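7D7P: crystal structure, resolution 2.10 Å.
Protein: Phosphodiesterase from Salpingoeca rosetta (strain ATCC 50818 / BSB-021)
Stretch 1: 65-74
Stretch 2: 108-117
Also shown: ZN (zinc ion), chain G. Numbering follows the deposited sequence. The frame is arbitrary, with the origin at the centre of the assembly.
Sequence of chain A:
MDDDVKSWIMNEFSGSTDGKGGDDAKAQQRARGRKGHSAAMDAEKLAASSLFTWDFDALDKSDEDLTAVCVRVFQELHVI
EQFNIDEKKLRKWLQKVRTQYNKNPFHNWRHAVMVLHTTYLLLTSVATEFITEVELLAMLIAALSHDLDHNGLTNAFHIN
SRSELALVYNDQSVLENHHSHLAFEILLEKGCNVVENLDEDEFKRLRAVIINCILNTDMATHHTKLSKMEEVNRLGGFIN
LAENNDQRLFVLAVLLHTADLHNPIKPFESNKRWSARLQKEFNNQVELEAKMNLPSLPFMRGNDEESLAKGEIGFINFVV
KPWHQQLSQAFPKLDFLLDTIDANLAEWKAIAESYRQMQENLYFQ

Stretch 1 (65-74) DLTAVCVRVF
Stretch 2 (108-117) NWRHAVMVLH

Two helices of one chain run side by side in nearly the same direction and meet through an apolar seam, with no hydrogen bond crossing between them. Stretch 1 is helical throughout, with phi/psi near -63/-42; stretch 2 becomes helical at Trp109. The axes approach to 10.4 Å and cross at 27°, a spacing that leaves room for side chains to interlock. Register is set by Cys70 CA to Val113 CA at 7.1 Å and Val73 CA to His117 CA at 7.3 Å.

Stretch 1 offers Leu66, Val69, Cys70 and Val73, a three-four spacing that keeps one helical face turned to its partner. Leu66 (chi1 m, chi2 t) gives up the most surface: its CD1 lies 3.6 Å from Arg110 CG and 3.7 Å from Trp109 NE1, while CD2 reaches Val113 CG1 at 4.0 Å. CD1 also sits over one face of the Arg110 guanidinium, a flat surface that tolerates an apolar neighbor. Cys70 (m) meets three partners, its SG 3.8 Å from Leu116 CD2, 4.0 Å from Val113 CG2 and 4.1 Å from Trp109 CZ2; the sulfur approaches the indole obliquely. Val69 (t) places CG1 4.3 Å from Val113 CG1 and 4.2 Å from His117 CD2. Val73 (t) continues the seam, CG1 to Leu116 CD1 at 4.2 Å.

On stretch 2, Val113 (t) and Leu116 (t, p) point toward stretch 1, whereas Trp109 (t), Arg110 (m, t, t) and His117 (t) leave sideways and bring their ends nearer. Asn108 (p) caps this helix, its OD1 accepting from His111 N at 3.0 Å. His111 (t) takes no part in the contact; its NE2 binds ZN at 2.2 Å. One helix thus serves both packing and metal binding.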

ATOM      1  N   ASP A  65       3.081   6.415  38.700  1.00 22.11           N
ATOM      2  CA  ASP A  65       3.368   5.209  37.928  1.00 24.84           C
ATOM      3  C   ASP A  65       4.418   5.475  36.857  1.00 19.69           C
ATOM      4  O   ASP A  65       5.319   4.655  36.643  1.00 25.54           O
ATOM      5  CB  ASP A  65       2.087   4.676  37.287  1.00 23.76           C
ATOM      6  CG  ASP A  65       1.219   3.908  38.260  1.00 39.54           C
ATOM      7  OD1 ASP A  65       1.737   3.476  39.311  1.00 47.60           O
ATOM      8  OD2 ASP A  65       0.017   3.728  37.967  1.00 47.73           O
ATOM      9  N   LEU A  66       4.312   6.612  36.164  1.00 19.72           N
ATOM     10  CA  LEU A  66       5.275   6.930  35.114  1.00 20.31           C
ATOM     11  C   LEU A  66       6.671   7.132  35.687  1.00 20.53           C
ATOM     12  O   LEU A  66       7.660   6.691  35.091  1.00 24.69           O
ATOM     13  CB  LEU A  66       4.824   8.171  34.343  1.00 18.39           C
ATOM     14  CG  LEU A  66       3.487   8.044  33.606  1.00 23.90           C
ATOM     15  CD1 LEU A  66       2.984   9.410  33.159  1.00 21.78           C
ATOM     16  CD2 LEU A  66       3.611   7.097  32.424  1.00 19.72           C
ATOM     17  N   THR A  67       6.770   7.795  36.844  1.00 22.07           N
ATOM     18  CA  THR A  67       8.060   7.931  37.513  1.00 24.80           C
ATOM     19  C   THR A  67       8.664   6.562  37.801  1.00 20.44           C
ATOM     20  O   THR A  67       9.851   6.328  37.550  1.00 21.28           O
ATOM     21  CB  THR A  67       7.904   8.726  38.810  1.00 21.06           C
ATOM     22  OG1 THR A  67       7.308   9.998  38.528  1.00 21.76           O
ATOM     23  CG2 THR A  67       9.258   8.945  39.468  1.00 21.11           C
ATOM     24  N   ALA A  68       7.847   5.640  38.315  1.00 21.80           N
ATOM     25  CA  ALA A  68       8.339   4.305  38.637  1.00 25.16           C
ATOM     26  C   ALA A  68       8.797   3.566  37.385  1.00 22.80           C
ATOM     27  O   ALA A  68       9.772   2.805  37.427  1.00 23.93           O
ATOM     28  CB  ALA A  68       7.256   3.510  39.365  1.00 28.05           C
ATOM     29  N   VAL A  69       8.108   3.780  36.261  1.00 18.26           N
ATOM     30  CA  VAL A  69       8.507   3.132  35.013  1.00 20.26           C
ATOM     31  C   VAL A  69       9.880   3.619  34.574  1.00 20.70           C
ATOM     32  O   VAL A  69      10.746   2.820  34.193  1.00 22.37           O
ATOM     33  CB  VAL A  69       7.448   3.372  33.920  1.00 24.44           C
ATOM     34  CG1 VAL A  69       7.971   2.908  32.570  1.00 26.27           C
ATOM     35  CG2 VAL A  69       6.154   2.657  34.265  1.00 26.09           C
ATOM     36  N   CYS A  70      10.104   4.936  34.621  1.00 15.74           N
ATOM     37  CA  CYS A  70      11.388   5.485  34.197  1.00 17.84           C
ATOM     38  C   CYS A  70      12.520   4.983  35.084  1.00 25.81           C
ATOM     39  O   CYS A  70      13.586   4.601  34.588  1.00 20.56           O
ATOM     40  CB  CYS A  70      11.333   7.013  34.211  1.00 17.48           C
ATOM     41  SG  CYS A  70      10.127   7.731  33.066  1.00 20.10           S
ATOM     42  N   VAL A  71      12.301   4.967  36.400  1.00 20.92           N
ATOM     43  CA  VAL A  71      13.327   4.484  37.320  1.00 19.64           C
ATOM     44  C   VAL A  71      13.575   2.996  37.112  1.00 23.96           C
ATOM     45  O   VAL A  71      14.721   2.531  37.156  1.00 24.84           O
ATOM     46  CB  VAL A  71      12.921   4.795  38.773  1.00 22.58           C
ATOM     47  CG1 VAL A  71      13.900   4.154  39.749  1.00 22.99           C
ATOM     48  CG2 VAL A  71      12.842   6.298  38.992  1.00 19.11           C
ATOM     49  N   ARG A  72      12.509   2.223  36.879  1.00 25.05           N
ATOM     50  CA  ARG A  72      12.666   0.785  36.688  1.00 22.25           C
ATOM     51  C   ARG A  72      13.458   0.472  35.425  1.00 21.05           C
ATOM     52  O   ARG A  72      14.236  -0.490  35.401  1.00 20.11           O
ATOM     53  CB  ARG A  72      11.298   0.104  36.637  1.00 25.32           C
ATOM     54  CG  ARG A  72      10.734  -0.253  37.996  1.00 29.64           C
ATOM     55  CD  ARG A  72       9.508  -1.148  37.866  1.00 33.35           C
ATOM     56  NE  ARG A  72       9.832  -2.480  37.360  1.00 28.49           N
ATOM     57  CZ  ARG A  72       8.930  -3.423  37.107  1.00 35.22           C
ATOM     58  NH1 ARG A  72       7.640  -3.183  37.304  1.00 37.50           N
ATOM     59  NH2 ARG A  72       9.313  -4.608  36.652  1.00 36.18           N
ATOM     60  N   VAL A  73      13.266   1.257  34.361  1.00 23.81           N
ATOM     61  CA  VAL A  73      14.043   1.050  33.141  1.00 17.19           C
ATOM     62  C   VAL A  73      15.529   1.231  33.429  1.00 20.09           C
ATOM     63  O   VAL A  73      16.359   0.396  33.048  1.00 20.48           O
ATOM     64  CB  VAL A  73      13.565   1.997  32.027  1.00 17.45           C
ATOM     65  CG1 VAL A  73      14.550   1.978  30.862  1.00 18.48           C
ATOM     66  CG2 VAL A  73      12.172   1.611  31.554  1.00 19.05           C
ATOM     67  N   PHE A  74      15.881   2.324  34.113  1.00 12.88           N
ATOM     68  CA  PHE A  74      17.274   2.562  34.481  1.00 19.77           C
ATOM     69  C   PHE A  74      17.798   1.476  35.415  1.00 19.72           C
ATOM     70  O   PHE A  74      18.939   1.022  35.274  1.00 14.33           O
ATOM     71  CB  PHE A  74      17.415   3.936  35.143  1.00 16.86           C
ATOM     72  CG  PHE A  74      17.507   5.079  34.173  1.00 20.17           C
ATOM     73  CD1 PHE A  74      16.386   5.515  33.486  1.00 20.85           C
ATOM     74  CD2 PHE A  74      18.712   5.729  33.963  1.00 23.44           C
ATOM     75  CE1 PHE A  74      16.465   6.573  32.601  1.00 20.66           C
ATOM     76  CE2 PHE A  74      18.800   6.785  33.079  1.00 17.31           C
ATOM     77  CZ  PHE A  74      17.674   7.208  32.396  1.00 21.44           C
ATOM     78  N   ASN A 108       3.792  15.306  24.690  1.00 18.91           N
ATOM     79  CA  ASN A 108       3.769  15.605  26.115  1.00 16.78           C
ATOM     80  C   ASN A 108       4.680  14.654  26.885  1.00 20.51           C
ATOM     81  O   ASN A 108       5.401  13.848  26.285  1.00 14.73           O
ATOM     82  CB  ASN A 108       2.335  15.529  26.652  1.00 19.09           C
ATOM     83  CG  ASN A 108       1.620  14.248  26.243  1.00 19.52           C
ATOM     84  OD1 ASN A 108       2.175  13.154  26.343  1.00 18.75           O
ATOM     85  ND2 ASN A 108       0.379  14.380  25.780  1.00 12.93           N
ATOM     86  N   TRP A 109       4.642  14.736  28.218  1.00 18.57           N
ATOM     87  CA  TRP A 109       5.509  13.899  29.044  1.00 15.78           C
ATOM     88  C   TRP A 109       5.200  12.419  28.871  1.00 13.87           C
ATOM     89  O   TRP A 109       6.102  11.581  28.973  1.00 14.47           O
ATOM     90  CB  TRP A 109       5.375  14.309  30.510  1.00 17.17           C
ATOM     91  CG  TRP A 109       5.860  13.291  31.516  1.00 25.16           C
ATOM     92  CD1 TRP A 109       5.091  12.573  32.388  1.00 25.87           C
ATOM     93  CD2 TRP A 109       7.220  12.919  31.784  1.00 22.74           C
ATOM     94  NE1 TRP A 109       5.882  11.770  33.170  1.00 20.22           N
ATOM     95  CE2 TRP A 109       7.193  11.963  32.821  1.00 23.72           C
ATOM     96  CE3 TRP A 109       8.453  13.298  31.248  1.00 20.76           C
ATOM     97  CZ2 TRP A 109       8.352  11.376  33.325  1.00 22.29           C
ATOM     98  CZ3 TRP A 109       9.603  12.714  31.751  1.00 23.83           C
ATOM     99  CH2 TRP A 109       9.545  11.764  32.779  1.00 24.96           C
ATOM    100  N   ARG A 110       3.937  12.076  28.612  1.00 17.32           N
ATOM    101  CA  ARG A 110       3.595  10.670  28.434  1.00 23.22           C
ATOM    102  C   ARG A 110       4.115  10.129  27.107  1.00 14.55           C
ATOM    103  O   ARG A 110       4.455   8.945  27.016  1.00 14.19           O
ATOM    104  CB  ARG A 110       2.085  10.483  28.555  1.00 15.24           C
ATOM    105  CG  ARG A 110       1.628  10.415  30.004  1.00 13.83           C
ATOM    106  CD  ARG A 110       0.116  10.431  30.148  1.00 19.21           C
ATOM    107  NE  ARG A 110      -0.288  10.064  31.503  1.00 30.23           N
ATOM    108  CZ  ARG A 110      -0.243  10.885  32.549  1.00 29.48           C
ATOM    109  NH1 ARG A 110       0.184  12.133  32.402  1.00 22.79           N
ATOM    110  NH2 ARG A 110      -0.629  10.460  33.744  1.00 26.54           N
ATOM    111  N   HIS A 111       4.199  10.975  26.076  1.00 15.81           N
ATOM    112  CA  HIS A 111       4.841  10.556  24.833  1.00 14.78           C
ATOM    113  C   HIS A 111       6.322  10.266  25.054  1.00 13.31           C
ATOM    114  O   HIS A 111       6.864   9.305  24.496  1.00 15.78           O
ATOM    115  CB  HIS A 111       4.662  11.630  23.759  1.00 15.37           C
ATOM    116  CG  HIS A 111       5.466  11.387  22.519  1.00 14.79           C
ATOM    117  ND1 HIS A 111       5.342  10.242  21.763  1.00 16.79           N
ATOM    118  CD2 HIS A 111       6.405  12.143  21.901  1.00 17.24           C
ATOM    119  CE1 HIS A 111       6.169  10.301  20.734  1.00 14.68           C
ATOM    120  NE2 HIS A 111       6.827  11.444  20.795  1.00 16.13           N
ATOM    121  N   ALA A 112       6.990  11.089  25.865  1.00 10.93           N
ATOM    122  CA  ALA A 112       8.399  10.853  26.166  1.00 17.85           C
ATOM    123  C   ALA A 112       8.599   9.513  26.865  1.00 12.36           C
ATOM    124  O   ALA A 112       9.529   8.768  26.535  1.00 13.97           O
ATOM    125  CB  ALA A 112       8.951  11.991  27.024  1.00 11.92           C
ATOM    126  N   VAL A 113       7.739   9.190  27.835  1.00 13.99           N
ATOM    127  CA  VAL A 113       7.861   7.914  28.537  1.00 17.73           C
ATOM    128  C   VAL A 113       7.580   6.754  27.589  1.00 13.30           C
ATOM    129  O   VAL A 113       8.223   5.700  27.668  1.00 17.30           O
ATOM    130  CB  VAL A 113       6.929   7.887  29.762  1.00 18.65           C
ATOM    131  CG1 VAL A 113       7.040   6.553  30.495  1.00 15.61           C
ATOM    132  CG2 VAL A 113       7.252   9.042  30.695  1.00 12.14           C
ATOM    133  N   MET A 114       6.620   6.934  26.677  1.00 21.41           N
ATOM    134  CA  MET A 114       6.340   5.913  25.670  1.00 18.03           C
ATOM    135  C   MET A 114       7.564   5.630  24.808  1.00 16.26           C
ATOM    136  O   MET A 114       7.852   4.473  24.483  1.00 14.13           O
ATOM    137  CB  MET A 114       5.166   6.353  24.791  1.00 19.52           C
ATOM    138  CG  MET A 114       3.804   6.205  25.445  1.00 22.43           C
ATOM    139  SD  MET A 114       3.262   4.490  25.482  1.00 23.47           S
ATOM    140  CE  MET A 114       2.444   4.342  23.892  1.00 23.65           C
ATOM    141  N   VAL A 115       8.294   6.676  24.419  1.00 11.72           N
ATOM    142  CA  VAL A 115       9.472   6.477  23.581  1.00 13.35           C
ATOM    143  C   VAL A 115      10.610   5.876  24.397  1.00 13.80           C
ATOM    144  O   VAL A 115      11.384   5.051  23.896  1.00 16.62           O
ATOM    145  CB  VAL A 115       9.873   7.803  22.910  1.00 13.97           C
ATOM    146  CG1 VAL A 115      11.181   7.654  22.138  1.00 15.99           C
ATOM    147  CG2 VAL A 115       8.764   8.265  21.984  1.00 13.12           C
ATOM    148  N   LEU A 116      10.725   6.268  25.669  1.00 15.67           N
ATOM    149  CA  LEU A 116      11.723   5.653  26.538  1.00 18.58           C
ATOM    150  C   LEU A 116      11.450   4.164  26.712  1.00 15.42           C
ATOM    151  O   LEU A 116      12.356   3.334  26.571  1.00 19.68           O
ATOM    152  CB  LEU A 116      11.750   6.354  27.898  1.00 11.44           C
ATOM    153  CG  LEU A 116      12.525   5.586  28.976  1.00 21.71           C
ATOM    154  CD1 LEU A 116      14.010   5.542  28.646  1.00 16.43           C
ATOM    155  CD2 LEU A 116      12.300   6.178  30.360  1.00 19.24           C
ATOM    156  N   HIS A 117      10.199   3.807  27.014  1.00 12.54           N
ATOM    157  CA  HIS A 117       9.869   2.405  27.248  1.00 21.53           C
ATOM    158  C   HIS A 117      10.009   1.578  25.976  1.00 18.54           C
ATOM    159  O   HIS A 117      10.497   0.442  26.018  1.00 22.53           O
ATOM    160  CB  HIS A 117       8.454   2.285  27.814  1.00 19.03           C
ATOM    161  CG  HIS A 117       8.076   0.889  28.196  1.00 20.80           C
ATOM    162  ND1 HIS A 117       7.475   0.013  27.318  1.00 18.37           N
ATOM    163  CD2 HIS A 117       8.218   0.215  29.363  1.00 24.91           C
ATOM    164  CE1 HIS A 117       7.263  -1.141  27.927  1.00 19.63           C
ATOM    165  NE2 HIS A 117       7.704  -1.044  29.168  1.00 22.21           N
TER
HETATM  166 ZN    ZN G 806       8.467  12.288  19.502  1.00 22.94          ZN
HETATM  167  O   HOH W   1       9.949  13.335  17.795  1.00 18.11           O
HETATM  168  O   HOH W   2       6.784  12.774  17.895  1.00 18.64           O